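Myo-inositol-1-phosphate synthase-related protein (Thermotoga maritima MSB8, PDB 3CIN) belongs to the myo-inositol-1-phosphate synthase family and binds nicotinamide-adenine-dinucleotide in a Rossmann-type domain. Local coordinates at residues D65-K70 and L107-E112; G98-S103 and G113-M118; M118-A123 and N164-L169; T144-V149 and T170-Y175. All blocks are in the same frame, centred on the assembly; numbering follows the deposited sequence. Where two conformers were deposited one is given.

In the fold
Contacts 1 and 2 lie at the adenosine end of the NAD site, and contact 4 reaches from the adenine to the nicotinamide ribose. All belong to the domain built on the parallel sheet that includes strands 96-97, 58-65, 14-19 and 138-141. Contacts 1 and 2 interleave along the chain, bringing the loops after strands 58-65 and 96-97 together, with centres about 11 Å apart. Contact 3 begins where contact 2 ends, at Met118, about 8 Å away between centres. Contact 4 crosses it in sequence, centres about 12 Å apart, and adds the loop after strand 138-141. Contact 3, which does not touch NAD, joins the start of helix 120-134 to the connection between helices 154-162 and 171-186.

Contact 1 of 4, residues D65-K70 and L107-E112; sequences DVDRAK and LPIEAE. With NAD (nicotinamide-adenine-dinucleotide), chain F.
Val66 and Glu112 meet through their backbones. Before them, Asp65 faces NAD: its OD1 accepts from ribose O2B at 2.6 Å and its OD2 from O3B, the acidic grip on the adenosine ribose common in NAD-binding Rossmann folds. Asp65 OD1 is also met on its anti side by the amides of Val66 and Asp67, the latter closing an Asx turn. Val66 O receives Glu112 N at 2.8 Å, while Val66 CG2 lies 3.6 Å from C5A of the NAD adenine. Asp67 turns its carboxylate carbon onto Ile109 CG2 (3.6 Å), and a water links its OD1 to Glu110 N. Arg68 N completes the single bridge, reaching Glu110 O at 2.9 Å. Its side chain, with CG anti to the backbone N (chi1 -167°), runs beside Glu110, and NE makes a weak, bent bond of 3.0 Å to Glu110 OE2, guanidinium and carboxylate planes 89° apart. Glu112 OE1 sits against Arg68 CG and makes a long salt bridge to NH1, charges alone, the oxygen well out of the guanidinium plane. Lys70 NZ donates to the same O3B that Asp65 OD2 holds. Two straight backbone bonds fix the loops together, whereas the charged groups probably add mainly electrostatic attraction.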
# COMPACT_ATOMS: atom_id res chain seq x y z
N ASP A 65 -18.30 2.01 35.74
CA ASP A 65 -18.67 2.77 34.56
C ASP A 65 -19.54 3.97 34.99
O ASP A 65 -19.82 4.15 36.18
CB ASP A 65 -19.38 1.87 33.53
CG ASP A 65 -19.06 2.23 32.10
OD1 ASP A 65 -19.59 3.26 31.62
OD2 ASP A 65 -18.25 1.50 31.45
N VAL A 66 -19.91 4.77 34.00
CA VAL A 66 -20.82 5.87 34.21
C VAL A 66 -22.02 5.74 33.30
O VAL A 66 -22.93 6.52 33.42
CB VAL A 66 -20.14 7.24 34.02
CG1 VAL A 66 -19.09 7.44 35.12
CG2 VAL A 66 -19.54 7.33 32.69
N ASP A 67 -22.03 4.74 32.41
CA ASP A 67 -23.16 4.48 31.55
C ASP A 67 -24.32 3.86 32.31
O ASP A 67 -24.21 2.79 32.92
CB ASP A 67 -22.69 3.58 30.42
CG ASP A 67 -23.67 3.46 29.28
OD1 ASP A 67 -24.88 3.75 29.45
OD2 ASP A 67 -23.20 3.04 28.18
N ARG A 68 -25.47 4.54 32.28
CA ARG A 68 -26.62 4.08 33.00
C ARG A 68 -27.10 2.73 32.46
O ARG A 68 -27.68 1.95 33.20
CB ARG A 68 -27.76 5.12 32.89
CG ARG A 68 -28.92 4.89 33.85
CD ARG A 68 -30.18 4.51 33.16
NE ARG A 68 -31.21 5.54 33.26
CZ ARG A 68 -31.83 5.88 34.39
NH1 ARG A 68 -31.52 5.30 35.55
NH2 ARG A 68 -32.76 6.83 34.37
N ALA A 69 -26.84 2.48 31.18
CA ALA A 69 -27.15 1.19 30.53
C ALA A 69 -26.28 0.03 31.07
O ALA A 69 -26.70 -1.12 30.95
CB ALA A 69 -27.03 1.30 28.99
N LYS A 70 -25.12 0.32 31.65
CA LYS A 70 -24.19 -0.70 32.16
C LYS A 70 -24.20 -0.84 33.67
O LYS A 70 -24.00 -1.94 34.18
CB LYS A 70 -22.77 -0.42 31.69
CG LYS A 70 -22.62 -0.45 30.19
CD LYS A 70 -21.23 -0.22 29.74
CE LYS A 70 -21.05 -0.41 28.21
NZ LYS A 70 -19.67 -0.05 27.72
N LEU A 107 -20.93 12.05 23.81
CA LEU A 107 -21.37 10.74 23.34
C LEU A 107 -22.80 10.43 23.71
O LEU A 107 -23.32 10.95 24.70
CB LEU A 107 -20.49 9.66 23.95
CG LEU A 107 -19.00 9.78 23.60
CD1 LEU A 107 -18.24 8.78 24.42
CD2 LEU A 107 -18.78 9.55 22.13
N PRO A 108 -23.44 9.54 22.94
CA PRO A 108 -24.82 9.17 23.19
C PRO A 108 -24.94 8.18 24.34
O PRO A 108 -25.40 7.05 24.14
CB PRO A 108 -25.25 8.55 21.87
CG PRO A 108 -24.07 7.97 21.31
CD PRO A 108 -22.90 8.85 21.77
N ILE A 109 -24.48 8.60 25.51
CA ILE A 109 -24.47 7.81 26.73
C ILE A 109 -25.19 8.62 27.78
O ILE A 109 -24.89 9.81 27.96
CB ILE A 109 -23.03 7.55 27.22
CG1 ILE A 109 -22.25 6.64 26.23
CG2 ILE A 109 -23.04 6.98 28.63
CD1 ILE A 109 -20.77 6.57 26.45
N GLU A 110 -26.13 7.99 28.48
CA GLU A 110 -26.79 8.58 29.62
C GLU A 110 -25.90 8.37 30.84
O GLU A 110 -25.77 7.23 31.33
CB GLU A 110 -28.16 7.91 29.80
CG GLU A 110 -29.09 8.66 30.66
CD GLU A 110 -30.35 7.88 30.96
OE1 GLU A 110 -30.67 6.92 30.20
OE2 GLU A 110 -31.04 8.23 31.95
N ALA A 111 -25.27 9.44 31.30
CA ALA A 111 -24.25 9.37 32.35
C ALA A 111 -24.79 9.43 33.76
O ALA A 111 -25.74 10.17 34.05
CB ALA A 111 -23.22 10.49 32.14
N GLU A 112 -24.20 8.65 34.66
CA GLU A 112 -24.37 8.87 36.09
C GLU A 112 -23.07 8.73 36.86
O GLU A 112 -22.16 7.98 36.50
CB GLU A 112 -25.45 7.98 36.69
CG GLU A 112 -25.63 6.65 36.11
CD GLU A 112 -26.83 5.92 36.72
OE1 GLU A 112 -27.97 6.43 36.56
OE2 GLU A 112 -26.64 4.86 37.37
PA NAD F . -14.87 2.53 24.80
O1A NAD F . -15.37 1.28 24.10
O2A NAD F . -15.74 3.71 24.51
O5B NAD F . -14.98 2.22 26.33
C5B NAD F . -14.85 3.26 27.29
C4B NAD F . -15.71 2.89 28.49
O4B NAD F . -15.42 3.78 29.56
C3B NAD F . -17.21 2.96 28.24
O3B NAD F . -17.87 1.83 28.79
C2B NAD F . -17.63 4.23 28.98
O2B NAD F . -19.00 4.24 29.28
C1B NAD F . -16.68 4.19 30.15
N9A NAD F . -16.45 5.47 30.82
C8A NAD F . -16.32 6.70 30.17
N7A NAD F . -15.98 7.62 31.13
C5A NAD F . -15.93 6.97 32.34
C6A NAD F . -15.73 7.43 33.64
N6A NAD F . -15.43 8.73 33.94
N1A NAD F . -15.70 6.48 34.65
C2A NAD F . -15.94 5.15 34.36
N3A NAD F . -16.22 4.69 33.09
C4A NAD F . -16.21 5.62 32.11
O3 NAD F . -13.37 2.81 24.44
PN NAD F . -12.24 1.72 24.26
O1N NAD F . -12.04 1.51 22.79
O2N NAD F . -12.43 0.59 25.22
O5D NAD F . -10.96 2.55 24.71
C5D NAD F . -10.73 2.81 26.08
C4D NAD F . -9.60 3.82 26.27
O4D NAD F . -8.40 3.22 25.87
C3D NAD F . -9.74 5.13 25.50
O3D NAD F . -9.24 6.22 26.31
C2D NAD F . -8.77 4.91 24.35
O2D NAD F . -8.23 6.14 23.86
C1D NAD F . -7.69 4.12 25.06
N1N NAD F . -6.83 3.37 24.14
C2N NAD F . -7.36 2.45 23.34
C3N NAD F . -6.44 1.76 22.51
C7N NAD F . -6.93 0.57 21.81
O7N NAD F . -8.26 0.31 21.94
N7N NAD F . -6.08 -0.19 21.11
C4N NAD F . -5.09 2.04 22.51
C5N NAD F . -4.58 3.00 23.33
C6N NAD F . -5.49 3.66 24.17
O HOH W 1 -26.69 5.12 28.12

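Contact 2 of 4, residues G98-S103 and G113-M118; sequences GVHLGS and GLEDSM. With NAD (nicotinamide-adenine-dinucleotide), chain F.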
# COMPACT_ATOMS: atom_id res chain seq x y z
N GLY A 98 -19.09 5.02 38.88
CA GLY A 98 -17.94 5.88 39.07
C GLY A 98 -18.23 7.37 39.18
O GLY A 98 -19.22 7.77 39.75
N VAL A 99 -17.29 8.17 38.68
CA VAL A 99 -17.39 9.63 38.61
C VAL A 99 -17.25 10.01 37.15
O VAL A 99 -16.32 9.54 36.47
CB VAL A 99 -16.28 10.30 39.47
CG1 VAL A 99 -16.47 9.98 40.93
CG2 VAL A 99 -14.92 9.86 39.10
N HIS A 100 -18.13 10.86 36.64
CA HIS A 100 -18.19 11.09 35.18
C HIS A 100 -17.41 12.28 34.72
O HIS A 100 -16.78 12.25 33.66
CB HIS A 100 -19.63 11.12 34.61
CG HIS A 100 -20.53 12.17 35.17
ND1 HIS A 100 -20.53 13.48 34.72
CD2 HIS A 100 -21.52 12.10 36.10
CE1 HIS A 100 -21.44 14.17 35.37
NE2 HIS A 100 -22.07 13.35 36.20
N LEU A 101 -17.48 13.34 35.50
CA LEU A 101 -17.00 14.64 35.06
C LEU A 101 -17.37 14.88 33.59
O LEU A 101 -18.53 14.72 33.22
CB LEU A 101 -15.52 14.77 35.36
CG LEU A 101 -15.30 14.90 36.87
CD1 LEU A 101 -13.91 14.53 37.20
CD2 LEU A 101 -15.63 16.33 37.32
N GLY A 102 -16.43 15.24 32.74
CA GLY A 102 -16.80 15.55 31.35
C GLY A 102 -16.71 14.40 30.36
O GLY A 102 -16.80 14.61 29.15
N SER A 103 -16.48 13.19 30.86
CA SER A 103 -15.98 12.11 29.99
C SER A 103 -16.83 11.81 28.75
O SER A 103 -16.30 11.72 27.65
CB SER A 103 -15.93 10.81 30.78
OG SER A 103 -14.86 10.79 31.73
N GLY A 113 -22.98 9.49 37.94
CA GLY A 113 -21.73 9.66 38.65
C GLY A 113 -21.94 9.96 40.11
O GLY A 113 -22.94 10.58 40.50
N LEU A 114 -21.03 9.49 40.93
CA LEU A 114 -21.08 9.79 42.37
C LEU A 114 -21.17 11.31 42.58
O LEU A 114 -21.90 11.77 43.46
CB LEU A 114 -19.85 9.21 43.06
CG LEU A 114 -19.79 7.70 43.19
CD1 LEU A 114 -18.41 7.25 43.72
CD2 LEU A 114 -20.93 7.26 44.14
N GLU A 115 -20.51 12.10 41.75
CA GLU A 115 -20.34 13.54 42.05
C GLU A 115 -21.59 14.34 41.68
O GLU A 115 -21.64 15.55 41.87
CB GLU A 115 -19.04 14.08 41.41
CG GLU A 115 -19.11 14.50 39.92
CD GLU A 115 -19.18 13.37 38.90
OE1 GLU A 115 -19.36 12.20 39.28
OE2 GLU A 115 -19.07 13.71 37.69
N ASP A 116 -22.62 13.64 41.18
CA ASP A 116 -23.97 14.19 40.99
C ASP A 116 -24.67 14.43 42.33
O ASP A 116 -25.59 15.24 42.41
CB ASP A 116 -24.84 13.22 40.21
CG ASP A 116 -24.39 13.03 38.75
OD1 ASP A 116 -23.71 13.90 38.17
OD2 ASP A 116 -24.78 12.00 38.17
N SER A 117 -24.26 13.70 43.36
CA SER A 117 -24.91 13.80 44.67
C SER A 117 -23.96 14.15 45.80
O SER A 117 -24.36 14.13 46.98
CB SER A 117 -25.57 12.46 44.97
OG SER A 117 -24.59 11.47 45.22
N MET A 118 -22.70 14.45 45.48
CA MET A 118 -21.69 14.72 46.50
C MET A 118 -20.51 15.47 45.89
O MET A 118 -20.40 15.57 44.67
CB MET A 118 -21.26 13.42 47.22
CG MET A 118 -20.50 12.41 46.37
SD MET A 118 -20.22 10.81 47.16
CE MET A 118 -21.82 10.04 46.99
PA NAD F . -14.87 2.53 24.80
O1A NAD F . -15.37 1.28 24.10
O2A NAD F . -15.74 3.71 24.51
O5B NAD F . -14.98 2.22 26.33
C5B NAD F . -14.85 3.26 27.29
C4B NAD F . -15.71 2.89 28.49
O4B NAD F . -15.42 3.78 29.56
C3B NAD F . -17.21 2.96 28.24
O3B NAD F . -17.87 1.83 28.79
C2B NAD F . -17.63 4.23 28.98
O2B NAD F . -19.00 4.24 29.28
C1B NAD F . -16.68 4.19 30.15
N9A NAD F . -16.45 5.47 30.82
C8A NAD F . -16.32 6.70 30.17
N7A NAD F . -15.98 7.62 31.13
C5A NAD F . -15.93 6.97 32.34
C6A NAD F . -15.73 7.43 33.64
N6A NAD F . -15.43 8.73 33.94
N1A NAD F . -15.70 6.48 34.65
C2A NAD F . -15.94 5.15 34.36
N3A NAD F . -16.22 4.69 33.09
C4A NAD F . -16.21 5.62 32.11
O3 NAD F . -13.37 2.81 24.44
PN NAD F . -12.24 1.72 24.26
O1N NAD F . -12.04 1.51 22.79
O2N NAD F . -12.43 0.59 25.22
O5D NAD F . -10.96 2.55 24.71
C5D NAD F . -10.73 2.81 26.08
C4D NAD F . -9.60 3.82 26.27
O4D NAD F . -8.40 3.22 25.87
C3D NAD F . -9.74 5.13 25.50
O3D NAD F . -9.24 6.22 26.31
C2D NAD F . -8.77 4.91 24.35
O2D NAD F . -8.23 6.14 23.86
C1D NAD F . -7.69 4.12 25.06
N1N NAD F . -6.83 3.37 24.14
C2N NAD F . -7.36 2.45 23.34
C3N NAD F . -6.44 1.76 22.51
C7N NAD F . -6.93 0.57 21.81
O7N NAD F . -8.26 0.31 21.94
N7N NAD F . -6.08 -0.19 21.11
C4N NAD F . -5.09 2.04 22.51
C5N NAD F . -4.58 3.00 23.33
C6N NAD F . -5.49 3.66 24.17
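The adenine end of the NAD pocket is lined here by the loop of Val99, His100 and Ser103, which the following segment 113-118 grips from behind. The adenine N6A donates to Val99 O at 2.8 Å and to Ser103 OG at 3.1 Å, the second bond nearly straight at 171°. Behind this edge the carboxylate of Glu115, its chain bent at chi2 (-74°), curls back to the loop amides: OE2 accepts from Leu101 N at 2.7 Å and OE1 from His100 N at 3.2 Å, both on the syn side. Glu115 OE2 also rests over the centre of one face of the His100 imidazole, 3.1 Å above its plane. The ring is held at its edge by NE2, which donates to Asp116 OD1 at 2.6 Å, close to the ring plane, and by ND1, which donates to Leu101 O at 2.8 Å. Gly113 N lies at the same ring's edge and gives its own hydrogen to Asp116 OD2. Leu114 N adds a straight backbone bond to Gly98 O. With both ring nitrogens donating and carboxylates at face and edge, His100 is probably protonated, and its rotation is fixed; the two acids therefore brace the loop that reads the adenine amino group.

Contact 3 of 4, residues M118-A123 and N164-L169; sequences MTLKEA and NDKERL
A side chain from the end of one helix meets the first turn of another: Asn164, in a left-handed backbone conformation (phi 56°), points its amide oxygen at the backbone amide of Leu120. Asn164 is the C-prime residue of the Schellman motif that closes helix 154-162. Its carboxamide reaches across to helix 120-134, where OD1 accepts from Leu120 N at 2.8 Å. The bond is fairly straight at hydrogen (160°), but the donor stands above the carbonyl plane, 47° out of it, and not on a lone pair. The same oxygen lies 3.4 Å from Leu120 CG, while the amide nitrogen flanks Thr119, with ND2 4.1 Å from the methyl CG2. Thr119 is the N-cap, and it forms a capping box with Glu122: Thr119 OG1 accepts from Glu122 N at 3.2 Å, and Thr119 N donates to Glu122 OE1 at 2.9 Å. Asn164 thus supplements the box by taking a further amide of the first turn.

Beyond the polar bond, Leu120 reaches over residues 166-169. Its CD1 meets Leu169 CD1 at 3.6 Å, the two side chains sliding past each other in opposite directions, and touches the aliphatic part of Lys166 at CG, 3.9 Å away. The ammonium of Lys166 goes on to Glu115 O. Leu169 also packs on Ala160 and Ile161, so the contact joins the start of helix 120-134 to the end of helix 154-162 and to the connection leading into helix 171-186.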
# COMPACT_ATOMS: atom_id res chain seq x y z
N MET A 118 -22.70 14.45 45.48
CA MET A 118 -21.69 14.72 46.50
C MET A 118 -20.51 15.47 45.89
O MET A 118 -20.40 15.57 44.67
CB MET A 118 -21.26 13.42 47.22
CG MET A 118 -20.50 12.41 46.37
SD MET A 118 -20.22 10.81 47.16
CE MET A 118 -21.82 10.04 46.99
N THR A 119 -19.67 16.06 46.73
CA THR A 119 -18.46 16.72 46.23
C THR A 119 -17.42 15.72 45.70
O THR A 119 -17.47 14.54 46.02
CB THR A 119 -17.82 17.55 47.33
OG1 THR A 119 -17.37 16.67 48.39
CG2 THR A 119 -18.87 18.55 47.88
N LEU A 120 -16.43 16.21 44.95
CA LEU A 120 -15.37 15.32 44.47
C LEU A 120 -14.63 14.65 45.66
O LEU A 120 -14.28 13.46 45.64
CB LEU A 120 -14.37 16.08 43.61
CG LEU A 120 -14.91 16.31 42.18
CD1 LEU A 120 -13.96 17.21 41.40
CD2 LEU A 120 -15.20 15.01 41.45
N LYS A 121 -14.39 15.43 46.71
CA LYS A 121 -13.67 14.91 47.86
C LYS A 121 -14.47 13.77 48.50
O LYS A 121 -13.91 12.75 48.91
CB LYS A 121 -13.42 16.03 48.87
CG LYS A 121 -12.53 15.64 50.03
CD LYS A 121 -12.09 16.90 50.84
CE LYS A 121 -11.01 16.59 51.89
NZ LYS A 121 -10.50 17.81 52.69
N GLU A 122 -15.77 13.96 48.60
CA GLU A 122 -16.65 12.91 49.10
C GLU A 122 -16.71 11.68 48.20
O GLU A 122 -16.74 10.54 48.71
CB GLU A 122 -18.07 13.45 49.28
CG GLU A 122 -18.17 14.39 50.48
CD GLU A 122 -19.49 15.12 50.59
OE1 GLU A 122 -20.10 15.50 49.55
OE2 GLU A 122 -19.90 15.36 51.78
N ALA A 123 -16.79 11.93 46.89
CA ALA A 123 -16.83 10.86 45.87
C ALA A 123 -15.56 10.00 45.94
O ALA A 123 -15.61 8.75 45.94
CB ALA A 123 -17.04 11.48 44.47
N ASN A 164 -13.52 21.17 44.97
CA ASN A 164 -14.57 20.56 44.15
C ASN A 164 -14.55 21.16 42.73
O ASN A 164 -15.60 21.55 42.19
CB ASN A 164 -15.94 20.77 44.80
CG ASN A 164 -17.02 19.87 44.22
OD1 ASN A 164 -16.74 18.77 43.76
ND2 ASN A 164 -18.28 20.33 44.28
N ASP A 165 -13.35 21.30 42.19
CA ASP A 165 -13.15 22.05 40.95
C ASP A 165 -13.36 21.12 39.74
O ASP A 165 -12.42 20.69 39.02
CB ASP A 165 -11.77 22.74 40.91
CG ASP A 165 -11.62 23.76 39.77
OD1 ASP A 165 -12.55 23.86 38.92
OD2 ASP A 165 -10.57 24.46 39.72
N LYS A 166 -14.63 20.84 39.50
CA LYS A 166 -15.02 19.88 38.49
C LYS A 166 -14.61 20.32 37.10
O LYS A 166 -14.17 19.48 36.30
CB LYS A 166 -16.53 19.65 38.54
CG LYS A 166 -16.99 18.93 39.75
CD LYS A 166 -18.53 18.82 39.71
CE LYS A 166 -19.16 18.71 41.04
NZ LYS A 166 -20.62 18.35 40.91
N GLU A 167 -14.70 21.62 36.79
CA GLU A 167 -14.32 22.11 35.47
C GLU A 167 -12.84 21.91 35.19
O GLU A 167 -12.43 21.84 34.02
CB GLU A 167 -14.64 23.61 35.33
N ARG A 168 -12.02 21.79 36.25
CA ARG A 168 -10.55 21.64 36.08
C ARG A 168 -10.08 20.19 35.86
O ARG A 168 -9.05 19.95 35.25
CB ARG A 168 -9.87 22.19 37.34
CG ARG A 168 -8.34 22.10 37.37
CD ARG A 168 -7.69 22.88 36.26
NE ARG A 168 -6.24 22.70 36.15
CZ ARG A 168 -5.63 21.69 35.54
NH1 ARG A 168 -6.33 20.70 34.99
NH2 ARG A 168 -4.31 21.67 35.48
N LEU A 169 -10.82 19.23 36.40
CA LEU A 169 -10.38 17.86 36.52
C LEU A 169 -11.02 16.94 35.48
O LEU A 169 -12.11 17.22 34.99
CB LEU A 169 -10.76 17.35 37.89
CG LEU A 169 -9.84 17.81 39.02
CD1 LEU A 169 -10.55 17.74 40.35
CD2 LEU A 169 -8.56 16.98 39.04

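Contact 4 of 4, residues T144-V149 and T170-Y175; sequences TTEAFV and TATQVY. With NAD (nicotinamide-adenine-dinucleotide), chain F.
Glu146 OE2 is gripped by two donors from a single residue at the start of helix 171-186: Thr172 OG1 at 2.7 Å and Thr172 N at 2.9 Å. The amide comes in on the syn side, near the carboxylate plane, whereas the hydroxyl approaches from above it, 43° out. The other oxygen, OE1, takes the hydroxyl of Thr170 at 2.8 Å, again from above the plane, and also accepts from Thr197 OG1. An extended chain beyond CG (chi2 165°) carries the buried Glu146 carboxylate to this first turn, where the positive end of the helix dipole would probably favour its negative charge.

Thr170 is the N-cap and forms a capping box with Gln173: Thr170 N donates to Gln173 OE1 at 2.9 Å, and Gln173 N returns a weak bond to OG1. The methyl CG2 of Thr170 turns to residues 147-148, 3.7 Å from Phe148 CB. Gln173 NE2 reaches Val149 O at 3.1 Å; that acceptor lies in the amide plane of Gln173, though the donor sits above the carbonyl plane of Val149.

NAD is held at two separate points: Thr145 OG1 accepts from O2D of the nicotinamide ribose at 2.7 Å, and Tyr175 OH donates to adenine N1A at 2.6 Å, N1A lying near the plane of the tyrosine ring, at its edge. Helix 262-272 packs against Phe148 and Val149 in the loop after strand 138-141, and helix 120-134 against Val174 and Tyr175 of helix 171-186.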
# COMPACT_ATOMS: atom_id res chain seq x y z
N THR A 144 -13.05 6.46 28.60
CA THR A 144 -13.14 7.31 27.43
C THR A 144 -12.04 8.37 27.43
O THR A 144 -11.70 8.94 28.44
CB THR A 144 -14.53 8.01 27.41
OG1 THR A 144 -15.57 7.02 27.30
CG2 THR A 144 -14.68 9.05 26.29
N THR A 145 -11.43 8.58 26.26
CA THR A 145 -10.44 9.66 26.10
C THR A 145 -10.96 11.03 26.54
O THR A 145 -12.11 11.37 26.30
CB THR A 145 -10.03 9.74 24.59
OG1 THR A 145 -9.68 8.44 24.09
CG2 THR A 145 -8.88 10.64 24.37
N GLU A 146 -10.06 11.85 27.13
CA GLU A 146 -10.39 13.06 27.90
C GLU A 146 -9.63 14.27 27.42
O GLU A 146 -8.48 14.15 27.00
CB GLU A 146 -10.02 12.93 29.37
CG GLU A 146 -10.61 11.72 30.05
CD GLU A 146 -9.97 11.39 31.37
OE1 GLU A 146 -8.85 11.85 31.63
OE2 GLU A 146 -10.59 10.63 32.12
N ALA A 147 -10.31 15.42 27.42
CA ALA A 147 -9.63 16.70 27.19
C ALA A 147 -9.03 17.12 28.56
O ALA A 147 -9.73 17.69 29.39
CB ALA A 147 -10.62 17.74 26.71
N PHE A 148 -7.75 16.83 28.79
CA PHE A 148 -7.12 17.02 30.11
C PHE A 148 -6.09 18.12 30.00
O PHE A 148 -5.62 18.46 28.89
CB PHE A 148 -6.45 15.74 30.58
CG PHE A 148 -5.23 15.35 29.77
CD1 PHE A 148 -5.37 14.73 28.56
CD2 PHE A 148 -3.94 15.69 30.19
CE1 PHE A 148 -4.27 14.45 27.76
CE2 PHE A 148 -2.85 15.40 29.41
CZ PHE A 148 -2.99 14.78 28.23
N VAL A 149 -5.73 18.65 31.16
CA VAL A 149 -4.58 19.52 31.31
C VAL A 149 -3.84 19.06 32.57
O VAL A 149 -4.44 19.00 33.63
CB VAL A 149 -5.03 20.98 31.52
CG1 VAL A 149 -3.82 21.88 31.93
CG2 VAL A 149 -5.77 21.50 30.27
N THR A 170 -10.32 15.88 35.14
CA THR A 170 -10.92 14.79 34.39
C THR A 170 -11.13 13.58 35.31
O THR A 170 -10.56 13.47 36.40
CB THR A 170 -10.06 14.35 33.22
OG1 THR A 170 -8.88 13.69 33.71
CG2 THR A 170 -9.74 15.56 32.32
N ALA A 171 -11.91 12.62 34.82
CA ALA A 171 -12.20 11.42 35.62
C ALA A 171 -10.93 10.66 35.97
O ALA A 171 -10.76 10.22 37.09
CB ALA A 171 -13.20 10.51 34.90
N THR A 172 -10.07 10.43 35.00
CA THR A 172 -8.82 9.70 35.23
C THR A 172 -7.98 10.40 36.29
O THR A 172 -7.37 9.72 37.15
CB THR A 172 -8.00 9.60 33.92
OG1 THR A 172 -8.74 8.83 32.95
CG2 THR A 172 -6.62 9.02 34.17
N GLN A 173 -7.97 11.75 36.31
CA GLN A 173 -7.23 12.47 37.35
C GLN A 173 -7.82 12.19 38.73
O GLN A 173 -7.12 12.00 39.68
CB GLN A 173 -7.17 13.94 37.04
CG GLN A 173 -6.33 14.22 35.80
CD GLN A 173 -6.40 15.70 35.36
OE1 GLN A 173 -7.46 16.33 35.45
NE2 GLN A 173 -5.28 16.25 34.84
N VAL A 174 -9.15 12.18 38.83
CA VAL A 174 -9.82 11.89 40.09
C VAL A 174 -9.59 10.43 40.49
O VAL A 174 -9.29 10.13 41.69
CB VAL A 174 -11.32 12.20 39.98
CG1 VAL A 174 -12.05 11.77 41.28
CG2 VAL A 174 -11.56 13.71 39.71
N TYR A 175 -9.70 9.52 39.53
CA TYR A 175 -9.44 8.10 39.84
C TYR A 175 -8.00 7.79 40.32
O TYR A 175 -7.84 7.01 41.27
CB TYR A 175 -9.77 7.21 38.67
CG TYR A 175 -11.22 7.08 38.31
CD1 TYR A 175 -12.21 6.82 39.25
CD2 TYR A 175 -11.61 7.14 36.96
CE1 TYR A 175 -13.52 6.62 38.88
CE2 TYR A 175 -12.93 6.93 36.59
CZ TYR A 175 -13.89 6.69 37.56
OH TYR A 175 -15.22 6.54 37.18
PA NAD F . -14.87 2.53 24.80
O1A NAD F . -15.37 1.28 24.10
O2A NAD F . -15.74 3.71 24.51
O5B NAD F . -14.98 2.22 26.33
C5B NAD F . -14.85 3.26 27.29
C4B NAD F . -15.71 2.89 28.49
O4B NAD F . -15.42 3.78 29.56
C3B NAD F . -17.21 2.96 28.24
O3B NAD F . -17.87 1.83 28.79
C2B NAD F . -17.63 4.23 28.98
O2B NAD F . -19.00 4.24 29.28
C1B NAD F . -16.68 4.19 30.15
N9A NAD F . -16.45 5.47 30.82
C8A NAD F . -16.32 6.70 30.17
N7A NAD F . -15.98 7.62 31.13
C5A NAD F . -15.93 6.97 32.34
C6A NAD F . -15.73 7.43 33.64
N6A NAD F . -15.43 8.73 33.94
N1A NAD F . -15.70 6.48 34.65
C2A NAD F . -15.94 5.15 34.36
N3A NAD F . -16.22 4.69 33.09
C4A NAD F . -16.21 5.62 32.11
O3 NAD F . -13.37 2.81 24.44
PN NAD F . -12.24 1.72 24.26
O1N NAD F . -12.04 1.51 22.79
O2N NAD F . -12.43 0.59 25.22
O5D NAD F . -10.96 2.55 24.71
C5D NAD F . -10.73 2.81 26.08
C4D NAD F . -9.60 3.82 26.27
O4D NAD F . -8.40 3.22 25.87
C3D NAD F . -9.74 5.13 25.50
O3D NAD F . -9.24 6.22 26.31
C2D NAD F . -8.77 4.91 24.35
O2D NAD F . -8.23 6.14 23.86
C1D NAD F . -7.69 4.12 25.06
N1N NAD F . -6.83 3.37 24.14
C2N NAD F . -7.36 2.45 23.34
C3N NAD F . -6.44 1.76 22.51
C7N NAD F . -6.93 0.57 21.81
O7N NAD F . -8.26 0.31 21.94
N7N NAD F . -6.08 -0.19 21.11
C4N NAD F . -5.09 2.04 22.51
C5N NAD F . -4.58 3.00 23.33
C6N NAD F . -5.49 3.66 24.17
O HOH W 2 -7.64 18.23 33.40